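Local coordinates for uncharacterized protein YobA (Bacillus subtilis subsp. subtilis str. 168, PDB 4QY7) that is of unknown function but adopts an OB-fold and belongs to the DUF3221 family, at residues Ile52-Ile58 with Pro82-Gln88. Numbering follows the deposited sequence.
Sequences IVGLSEI and PPSATIQ
Ile87 packs against Val53, Leu55 and Ile58 at the end of a parallel strand pair of the OB-fold, in which the axes of 52-54 and 84-86 make an angle of 19°. The pairing rests on four backbone hydrogen bonds: Ile52 N to Pro83 O, Ala85 N to Ile52 O, Gly54 N to Ala85 O (2.9 Å) and Ile87 N to Gly54 O, the last nearly straight (174° at the hydrogen). Val53 and Ala85 point to one face, where Val53 touches Leu23 of strand 20-24 and Ala85 touches Phe74 of strand 69-74; Ile52, Ser84 and Thr86 point to the other. Ile87 divides its branches among three partners. With CG1 set between the backbone N and the carbonyl carbon (chi1 61°), CG2 is left beside the N, where it lies 3.7 Å from Val53 CG1, the two side chains crossing at a slant. The other branch ends in CD1, 3.9 Å from Leu55 CD2; these side chains run alongside each other and point the same way. Ile58 slants across from the turn 55-58, bringing its CD1 to 4.2 Å from Ile87 CG1. An alanine in place of Ile87 would probably leave Val53 CG1, Leu55 CD2 and Ile58 CD1 without their shared apolar partner and open a gap between strand and turn. On the opposite face, Ile52 CB and Ser84 CB stand 4.0 Å apart, while Ser84 OG is hydrogen-bonded to Ser80 OG. Farther along, Glu57 CG rests obliquely against Thr86 CG2 at 3.7 Å. Where the two segments part, one water bridges them, accepting from Glu57 N and donating to Gly54 O and to Ile87 O, each of these two carbonyl oxygens 2.7 Å from the water oxygen.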
ATOM      1  N   ILE A  52       3.701   3.151   1.463  1.00 15.63           N
ATOM      2  CA  ILE A  52       2.740   4.176   1.107  1.00 15.88           C
ATOM      3  C   ILE A  52       2.591   4.091  -0.402  1.00 17.11           C
ATOM      4  O   ILE A  52       3.595   4.165  -1.086  1.00 18.49           O
ATOM      5  CB  ILE A  52       3.242   5.551   1.600  1.00 21.06           C
ATOM      6  CG1 ILE A  52       3.287   5.541   3.157  1.00 23.46           C
ATOM      7  CG2 ILE A  52       2.320   6.669   1.062  1.00 25.06           C
ATOM      8  CD1 ILE A  52       3.999   6.538   3.737  1.00 34.47           C
ATOM      9  N   VAL A  53       1.383   3.929  -0.926  1.00 15.03           N
ATOM     10  CA  VAL A  53       1.189   3.843  -2.364  1.00 15.15           C
ATOM     11  C   VAL A  53       0.413   5.070  -2.852  1.00 19.46           C
ATOM     12  O   VAL A  53      -0.662   5.374  -2.357  1.00 18.18           O
ATOM     13  CB  VAL A  53       0.545   2.524  -2.843  1.00 18.88           C
ATOM     14  CG1 VAL A  53       1.479   1.334  -2.547  1.00 19.07           C
ATOM     15  CG2 VAL A  53      -0.834   2.287  -2.226  1.00 18.45           C
ATOM     16  N   GLY A  54       1.019   5.816  -3.752  1.00 17.19           N
ATOM     17  CA  GLY A  54       0.372   6.959  -4.358  1.00 18.19           C
ATOM     18  C   GLY A  54      -0.621   6.478  -5.399  1.00 20.86           C
ATOM     19  O   GLY A  54      -0.281   5.638  -6.241  1.00 18.88           O
ATOM     20  N   LEU A  55      -1.839   7.033  -5.376  1.00 17.61           N
ATOM     21  CA  LEU A  55      -2.917   6.606  -6.283  1.00 17.53           C
ATOM     22  C   LEU A  55      -3.230   7.587  -7.439  1.00 23.74           C
ATOM     23  O   LEU A  55      -4.199   7.330  -8.175  1.00 23.67           O
ATOM     24  CB  LEU A  55      -4.189   6.436  -5.421  1.00 17.63           C
ATOM     25  CG  LEU A  55      -4.079   5.450  -4.243  1.00 19.65           C
ATOM     26  CD1 LEU A  55      -5.324   5.507  -3.373  1.00 21.49           C
ATOM     27  CD2 LEU A  55      -3.787   4.034  -4.732  1.00 21.58           C
ATOM     28  N   SER A  56      -2.411   8.639  -7.649  1.00 23.39           N
ATOM     29  CA  SER A  56      -2.654   9.643  -8.701  0.50 25.12           C
ATOM     30  C   SER A  56      -2.845   9.055 -10.093  1.00 29.28           C
ATOM     31  O   SER A  56      -3.561   9.649 -10.902  1.00 30.45           O
ATOM     32  CB  SER A  56      -1.493  10.626  -8.778  0.50 29.01           C
ATOM     33  OG  SER A  56      -1.301  11.281  -7.538  0.50 40.17           O
ATOM     34  N   GLU A  57      -2.161   7.945 -10.404  1.00 26.21           N
ATOM     35  CA  GLU A  57      -2.223   7.358 -11.737  1.00 28.12           C
ATOM     36  C   GLU A  57      -3.356   6.367 -11.933  1.00 33.23           C
ATOM     37  O   GLU A  57      -3.589   6.022 -13.076  1.00 34.84           O
ATOM     38  CB  GLU A  57      -0.886   6.675 -12.092  1.00 29.48           C
ATOM     39  CG  GLU A  57       0.277   7.641 -12.193  1.00 39.57           C
ATOM     40  CD  GLU A  57       0.138   8.596 -13.359  1.00 67.93           C
ATOM     41  OE1 GLU A  57       0.195   8.129 -14.519  1.00 72.09           O
ATOM     42  OE2 GLU A  57      -0.092   9.802 -13.113  1.00 65.65           O
ATOM     43  N   ILE A  58      -4.091   5.962 -10.882  1.00 28.56           N
ATOM     44  CA  ILE A  58      -5.185   5.013 -11.020  1.00 29.35           C
ATOM     45  C   ILE A  58      -6.439   5.788 -11.367  1.00 36.85           C
ATOM     46  O   ILE A  58      -6.770   6.744 -10.669  1.00 37.14           O
ATOM     47  CB  ILE A  58      -5.388   4.170  -9.740  1.00 29.96           C
ATOM     48  CG1 ILE A  58      -4.075   3.475  -9.262  1.00 29.61           C
ATOM     49  CG2 ILE A  58      -6.501   3.160  -9.978  1.00 31.07           C
ATOM     50  CD1 ILE A  58      -3.468   2.466 -10.204  1.00 31.27           C
ATOM     51  N   PRO A  82       8.717   5.314   5.710  1.00 19.89           N
ATOM     52  CA  PRO A  82       8.545   4.066   4.948  1.00 19.35           C
ATOM     53  C   PRO A  82       8.712   4.250   3.447  1.00 20.24           C
ATOM     54  O   PRO A  82       8.494   5.344   2.928  1.00 19.38           O
ATOM     55  CB  PRO A  82       7.087   3.655   5.228  1.00 20.91           C
ATOM     56  CG  PRO A  82       6.638   4.456   6.362  1.00 26.24           C
ATOM     57  CD  PRO A  82       7.484   5.700   6.412  1.00 22.30           C
ATOM     58  N   PRO A  83       9.018   3.170   2.727  1.00 20.18           N
ATOM     59  CA  PRO A  83       9.087   3.283   1.275  1.00 19.59           C
ATOM     60  C   PRO A  83       7.746   3.697   0.704  1.00 22.54           C
ATOM     61  O   PRO A  83       6.692   3.451   1.303  1.00 19.10           O
ATOM     62  CB  PRO A  83       9.483   1.875   0.788  1.00 21.64           C
ATOM     63  CG  PRO A  83       9.443   1.006   1.940  1.00 27.06           C
ATOM     64  CD  PRO A  83       9.244   1.793   3.201  1.00 22.95           C
ATOM     65  N   SER A  84       7.791   4.355  -0.416  1.00 20.74           N
ATOM     66  CA  SER A  84       6.608   4.808  -1.093  1.00 19.48           C
ATOM     67  C   SER A  84       6.759   4.613  -2.578  1.00 22.22           C
ATOM     68  O   SER A  84       7.891   4.516  -3.086  1.00 21.87           O
ATOM     69  CB  SER A  84       6.344   6.268  -0.763  1.00 24.24           C
ATOM     70  OG  SER A  84       7.537   7.018  -0.923  1.00 26.46           O
ATOM     71  N   ALA A  85       5.630   4.461  -3.271  1.00 16.69           N
ATOM     72  CA  ALA A  85       5.710   4.318  -4.717  1.00 17.99           C
ATOM     73  C   ALA A  85       4.447   4.762  -5.366  1.00 19.58           C
ATOM     74  O   ALA A  85       3.365   4.533  -4.804  1.00 18.44           O
ATOM     75  CB  ALA A  85       5.978   2.861  -5.086  1.00 18.61           C
ATOM     76  N   THR A  86       4.562   5.341  -6.570  1.00 17.08           N
ATOM     77  CA  THR A  86       3.376   5.663  -7.384  1.00 17.84           C
ATOM     78  C   THR A  86       2.978   4.384  -8.084  1.00 19.12           C
ATOM     79  O   THR A  86       3.819   3.843  -8.792  1.00 20.62           O
ATOM     80  CB  THR A  86       3.706   6.720  -8.416  1.00 24.73           C
ATOM     81  OG1 THR A  86       4.220   7.860  -7.737  1.00 25.25           O
ATOM     82  CG2 THR A  86       2.483   7.094  -9.256  1.00 24.31           C
ATOM     83  N   ILE A  87       1.765   3.871  -7.897  1.00 17.59           N
ATOM     84  CA  ILE A  87       1.447   2.568  -8.482  1.00 15.63           C
ATOM     85  C   ILE A  87       0.724   2.723  -9.792  1.00 19.40           C
ATOM     86  O   ILE A  87       0.057   3.738 -10.012  1.00 19.97           O
ATOM     87  CB  ILE A  87       0.665   1.660  -7.508  1.00 17.61           C
ATOM     88  CG1 ILE A  87      -0.706   2.279  -7.087  1.00 18.72           C
ATOM     89  CG2 ILE A  87       1.541   1.390  -6.256  1.00 16.56           C
ATOM     90  CD1 ILE A  87      -1.716   1.259  -6.489  1.00 18.79           C
ATOM     91  N   GLN A  88       0.903   1.749 -10.686  1.00 17.55           N
ATOM     92  CA  GLN A  88       0.273   1.757 -12.012  0.50 18.59           C
ATOM     93  C   GLN A  88      -0.946   0.853 -12.048  1.00 20.79           C
ATOM     94  O   GLN A  88      -1.793   0.993 -12.929  1.00 21.22           O
ATOM     95  CB  GLN A  88       1.269   1.284 -13.086  0.50 20.96           C
ATOM     96  CG  GLN A  88       2.583   2.068 -13.135  0.50 25.42           C
ATOM     97  CD  GLN A  88       2.391   3.541 -13.409  0.50 42.20           C
ATOM     98  OE1 GLN A  88       1.515   3.944 -14.180  0.50 38.18           O
ATOM     99  NE2 GLN A  88       3.223   4.379 -12.806  0.50 39.11           N
TER
HETATM  100  O   HOH W   1      -0.933   5.954  -8.862  1.00 22.55           O